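Local coordinates for Rab5 protein, putative (Plasmodium falciparum, PDB 3CLV) that is a putative Rab5-type small G protein of the Ras family, built on the P-loop nucleotide-binding fold and holding guanosine-5'-diphosphate in this structure, at residues T137-N140 and Q141-S145; S108-P111 and L112-G116. All coordinates share one frame; numbering follows the deposited sequence.

Contact 1: residues T137-N140 and Q141-S145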
loop_
_atom_site.group_PDB
_atom_site.type_symbol
_atom_site.label_atom_id
_atom_site.label_comp_id
_atom_site.label_asym_id
_atom_site.label_seq_id
_atom_site.Cartn_x
_atom_site.Cartn_y
_atom_site.Cartn_z
ATOM N N THR A 137 -12.818 -5.207 17.496
ATOM C CA THR A 137 -12.907 -3.803 17.038
ATOM C C THR A 137 -12.283 -3.661 15.646
ATOM O O THR A 137 -12.852 -3.007 14.760
ATOM C CB THR A 137 -12.225 -2.819 18.040
ATOM O OG1 THR A 137 -12.840 -2.931 19.332
ATOM C CG2 THR A 137 -12.330 -1.377 17.565
ATOM N N TRP A 138 -11.138 -4.304 15.434
ATOM C CA TRP A 138 -10.490 -4.226 14.124
ATOM C C TRP A 138 -11.268 -4.931 13.017
ATOM O O TRP A 138 -11.334 -4.423 11.889
ATOM C CB TRP A 138 -9.047 -4.740 14.162
ATOM C CG TRP A 138 -8.095 -3.729 14.723
ATOM C CD1 TRP A 138 -7.993 -2.398 14.380
ATOM C CD2 TRP A 138 -7.093 -3.969 15.705
ATOM N NE1 TRP A 138 -6.999 -1.794 15.119
ATOM C CE2 TRP A 138 -6.431 -2.733 15.941
ATOM C CE3 TRP A 138 -6.701 -5.106 16.429
ATOM C CZ2 TRP A 138 -5.373 -2.606 16.865
ATOM C CZ3 TRP A 138 -5.659 -4.984 17.350
ATOM C CH2 TRP A 138 -5.005 -3.734 17.560
ATOM N N VAL A 139 -11.844 -6.084 13.341
ATOM C CA VAL A 139 -12.675 -6.821 12.382
ATOM C C VAL A 139 -13.854 -5.955 11.910
ATOM O O VAL A 139 -14.124 -5.872 10.708
ATOM C CB VAL A 139 -13.172 -8.163 12.961
ATOM C CG1 VAL A 139 -14.318 -8.753 12.117
ATOM C CG2 VAL A 139 -11.999 -9.182 13.121
ATOM N N ASN A 140 -14.528 -5.304 12.857
ATOM C CA ASN A 140 -15.619 -4.370 12.542
ATOM C C ASN A 140 -15.200 -3.214 11.643
ATOM O O ASN A 140 -15.900 -2.882 10.696
ATOM C CB ASN A 140 -16.313 -3.887 13.833
ATOM C CG ASN A 140 -17.093 -4.995 14.517
ATOM O OD1 ASN A 140 -17.611 -5.899 13.864
ATOM N ND2 ASN A 140 -17.169 -4.938 15.835
ATOM N N GLN A 141 -14.028 -2.631 11.910
ATOM C CA GLN A 141 -13.482 -1.577 11.062
ATOM C C GLN A 141 -13.181 -2.091 9.665
ATOM O O GLN A 141 -13.469 -1.423 8.669
ATOM C CB GLN A 141 -12.170 -1.037 11.636
ATOM C CG GLN A 141 -12.283 -0.079 12.773
ATOM C CD GLN A 141 -10.936 0.567 13.117
ATOM O OE1 GLN A 141 -9.867 0.025 12.818
ATOM N NE2 GLN A 141 -10.992 1.742 13.727
ATOM N N LEU A 142 -12.567 -3.269 9.588
ATOM C CA LEU A 142 -12.208 -3.834 8.284
ATOM C C LEU A 142 -13.430 -4.178 7.424
ATOM O O LEU A 142 -13.453 -3.884 6.214
ATOM C CB LEU A 142 -11.317 -5.068 8.447
ATOM C CG LEU A 142 -9.865 -4.874 8.885
ATOM C CD1 LEU A 142 -9.385 -6.170 9.544
ATOM C CD2 LEU A 142 -8.987 -4.527 7.691
ATOM N N LYS A 143 -14.444 -4.780 8.040
ATOM C CA LYS A 143 -15.696 -5.113 7.326
ATOM C C LYS A 143 -16.359 -3.898 6.689
ATOM O O LYS A 143 -16.943 -4.003 5.623
ATOM C CB LYS A 143 -16.687 -5.848 8.238
ATOM C CG LYS A 143 -16.142 -7.178 8.724
ATOM C CD LYS A 143 -17.096 -7.905 9.640
ATOM C CE LYS A 143 -17.640 -9.133 8.964
ATOM N NZ LYS A 143 -18.568 -8.850 7.825
ATOM N N ILE A 144 -16.241 -2.745 7.326
ATOM C CA ILE A 144 -16.731 -1.493 6.743
ATOM C C ILE A 144 -15.813 -0.899 5.685
ATOM O O ILE A 144 -16.277 -0.403 4.639
ATOM C CB ILE A 144 -17.051 -0.460 7.850
ATOM C CG1 ILE A 144 -18.427 -0.793 8.437
ATOM C CG2 ILE A 144 -17.068 0.970 7.294
ATOM C CD1 ILE A 144 -18.630 -0.363 9.854
ATOM N N SER A 145 -14.508 -0.942 5.957
ATOM C CA SER A 145 -13.510 -0.357 5.063
ATOM C C SER A 145 -13.574 -0.894 3.635
ATOM O O SER A 145 -13.642 -0.124 2.672
ATOM C CB SER A 145 -12.096 -0.537 5.635
ATOM O OG SER A 145 -11.129 -0.125 4.669
#
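Gln141 sends its amide oxygen to the indole of Trp138, one helical turn back: OE1 lies 3.4 Å from Trp138 CD1, in the ring plane at the edge. The two side chains run alongside each other, with amide and indole planes 58° apart. The C-H at this edge probably carries a slight positive charge, which suits an amide oxygen; the glutamine chain, extended beyond CG, spans the distance. Val139 and Lys143 make the second side-chain pair, CG1 of the valine touching the lysine CD at 3.8 Å. The lysine suits this border because its methylenes cover the buried valine while its chain, bent at chi3 (111°), leads the ammonium group away. Helix 129-145 bridges parallel strands 119-125 and 149-155 in a beta-alpha-beta unit of the Ras-like fold, and its regular turn brings side chains three and four residues apart onto one side. Of the backbone bonds between 137-140 and 141-145, that from Lys143 N to Val139 O is the straightest, at 167°; the bond from Ile144 N to Asn140 O is weak. Leu142, whose CG packs 3.4 Å from Trp138 O, suits the inner face, where it meets Ala120 and Val122. Farther out, Arg134 makes a cation-pi contact with the indole, and Tyr114 packs against Trp138, Gln141 and Leu142.

Contact 2: residues S108-P111 and L112-G116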
loop_
_atom_site.group_PDB
_atom_site.type_symbol
_atom_site.label_atom_id
_atom_site.label_comp_id
_atom_site.label_asym_id
_atom_site.label_seq_id
_atom_site.Cartn_x
_atom_site.Cartn_y
_atom_site.Cartn_z
ATOM N N SER A 108 -4.137 7.547 11.901
ATOM C CA SER A 108 -3.787 8.184 10.642
ATOM C C SER A 108 -2.732 7.396 9.833
ATOM O O SER A 108 -2.449 7.731 8.682
ATOM C CB SER A 108 -3.309 9.607 10.909
ATOM O OG SER A 108 -1.927 9.612 11.205
ATOM N N ILE A 109 -2.137 6.373 10.447
ATOM C CA ILE A 109 -1.117 5.555 9.770
ATOM C C ILE A 109 -1.704 4.215 9.330
ATOM O O ILE A 109 -1.444 3.751 8.227
ATOM C CB ILE A 109 0.158 5.359 10.655
ATOM C CG1 ILE A 109 0.879 6.696 10.847
ATOM C CG2 ILE A 109 1.132 4.344 10.040
ATOM C CD1 ILE A 109 2.037 6.629 11.837
ATOM N N VAL A 110 -2.513 3.604 10.184
ATOM C CA VAL A 110 -3.051 2.267 9.890
ATOM C C VAL A 110 -3.806 2.103 8.539
ATOM O O VAL A 110 -3.725 1.051 7.929
ATOM C CB VAL A 110 -3.810 1.641 11.116
ATOM C CG1 VAL A 110 -5.173 2.258 11.333
ATOM C CG2 VAL A 110 -3.900 0.135 10.970
ATOM N N PRO A 111 -4.540 3.141 8.069
ATOM C CA PRO A 111 -5.177 3.023 6.744
ATOM C C PRO A 111 -4.206 2.710 5.581
ATOM O O PRO A 111 -4.625 2.124 4.575
ATOM C CB PRO A 111 -5.841 4.397 6.555
ATOM C CG PRO A 111 -6.145 4.833 7.958
ATOM C CD PRO A 111 -4.884 4.428 8.701
ATOM N N LEU A 112 -2.939 3.090 5.734
ATOM C CA LEU A 112 -1.904 2.779 4.740
ATOM C C LEU A 112 -1.717 1.268 4.640
ATOM O O LEU A 112 -1.395 0.751 3.572
ATOM C CB LEU A 112 -0.576 3.451 5.124
ATOM C CG LEU A 112 -0.597 4.987 5.220
ATOM C CD1 LEU A 112 0.685 5.476 5.889
ATOM C CD2 LEU A 112 -0.768 5.657 3.845
ATOM N N TYR A 113 -1.923 0.577 5.764
ATOM C CA TYR A 113 -1.828 -0.895 5.819
ATOM C C TYR A 113 -3.049 -1.586 5.233
ATOM O O TYR A 113 -2.913 -2.633 4.604
ATOM C CB TYR A 113 -1.568 -1.407 7.252
ATOM C CG TYR A 113 -0.200 -1.037 7.775
ATOM C CD1 TYR A 113 0.046 0.244 8.301
ATOM C CD2 TYR A 113 0.843 -1.963 7.767
ATOM C CE1 TYR A 113 1.305 0.599 8.768
ATOM C CE2 TYR A 113 2.110 -1.621 8.224
ATOM C CZ TYR A 113 2.328 -0.337 8.728
ATOM O OH TYR A 113 3.585 0.007 9.179
ATOM N N TYR A 114 -4.231 -1.015 5.452
ATOM C CA TYR A 114 -5.484 -1.580 4.952
ATOM C C TYR A 114 -5.735 -1.368 3.473
ATOM O O TYR A 114 -6.295 -2.251 2.823
ATOM C CB TYR A 114 -6.697 -0.973 5.675
ATOM C CG TYR A 114 -6.749 -1.171 7.159
ATOM C CD1 TYR A 114 -5.974 -2.148 7.798
ATOM C CD2 TYR A 114 -7.616 -0.401 7.936
ATOM C CE1 TYR A 114 -6.045 -2.338 9.188
ATOM C CE2 TYR A 114 -7.708 -0.587 9.314
ATOM C CZ TYR A 114 -6.920 -1.552 9.932
ATOM O OH TYR A 114 -7.011 -1.704 11.303
ATOM N N ARG A 115 -5.393 -0.174 2.963
ATOM C CA ARG A 115 -5.760 0.212 1.596
ATOM C C ARG A 115 -5.207 -0.720 0.522
ATOM O O ARG A 115 -3.993 -0.925 0.430
ATOM C CB ARG A 115 -5.358 1.654 1.288
ATOM C CG ARG A 115 -6.123 2.183 0.102
ATOM C CD ARG A 115 -5.913 3.642 -0.084
ATOM N NE ARG A 115 -6.521 4.103 -1.333
ATOM C CZ ARG A 115 -7.733 4.659 -1.423
ATOM N NH1 ARG A 115 -8.473 4.859 -0.334
ATOM N NH2 ARG A 115 -8.184 5.064 -2.602
ATOM N N GLY A 116 -6.115 -1.292 -0.264
ATOM C CA GLY A 116 -5.740 -2.203 -1.336
ATOM C C GLY A 116 -5.334 -3.597 -0.875
ATOM O O GLY A 116 -4.825 -4.378 -1.671
#
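Val110 and Tyr114 meet at an oblique crossing: methyl CG2 of the valine lies 3.6 Å from Tyr114 CZ and as close to the hydroxyl oxygen. With CG2 anti to the backbone N, the valine directs this methyl to the far end of the phenol. The near end of the same ring has Val110 O over one face, 3.8 Å above the plane and offset toward the rim. Tyr113 is placed differently. Its side chain runs alongside Ile109, and CG2 of the isoleucine approaches the ring edge in plane, 4.0 Å from CE1; Val110 O also lies at the edge of this ring. One carbonyl thus lies over a face of Tyr114 and at the edge of Tyr113.

Ile109 lies just ahead of the short helix 110-114, which carries the other three and leads toward strand 119-125 of the Ras-like fold. Val110 O accepts two backbone bonds: Tyr114 N approaches in the carbonyl plane, whereas Tyr113 N comes from above it, 55° out, at 2.9 Å. Pro111 suits the first turn, where lacking an N-H costs no helical bond, and its carbonyl takes Arg115 N at 2.9 Å. Arg115 is the first residue to leave helical geometry. Its side chain, extended from CG to NE, forms a salt bridge with Asp96 of the second subunit. Leu112 folds back over Ile109 O, with CB 3.2 Å away, and packs on Tyr113 of the second subunit; Ile109 meets its counterpart there. Large apolar and aromatic groups therefore suit a surface closed by a partner. The Tyr114 hydroxyl is buried without a polar partner in the model, whereas the backbone O of this residue receives a hydrogen bond from Tyr148 OH.

Contact 1 straddles core and surface: its inner face carries Trp138, Val139 and Leu142, while the other touching residues are exposed and largely polar. Contact 2 is the more buried, chiefly aromatic and aliphatic, and part of its cover comes from the second subunit, which does not touch contact 1. Regular i to i+4 bonding marks the long helix; the short one mixes i to i+3 and i to i+4 bonds. With centres 12 Å apart, the two meet through Tyr114, whose OH packs 3.3 Å from Trp138 CD1 and whose CD1 lies 3.8 Å from Leu142 CD2. Both helices also pack on strand 8-13, sharing Leu13.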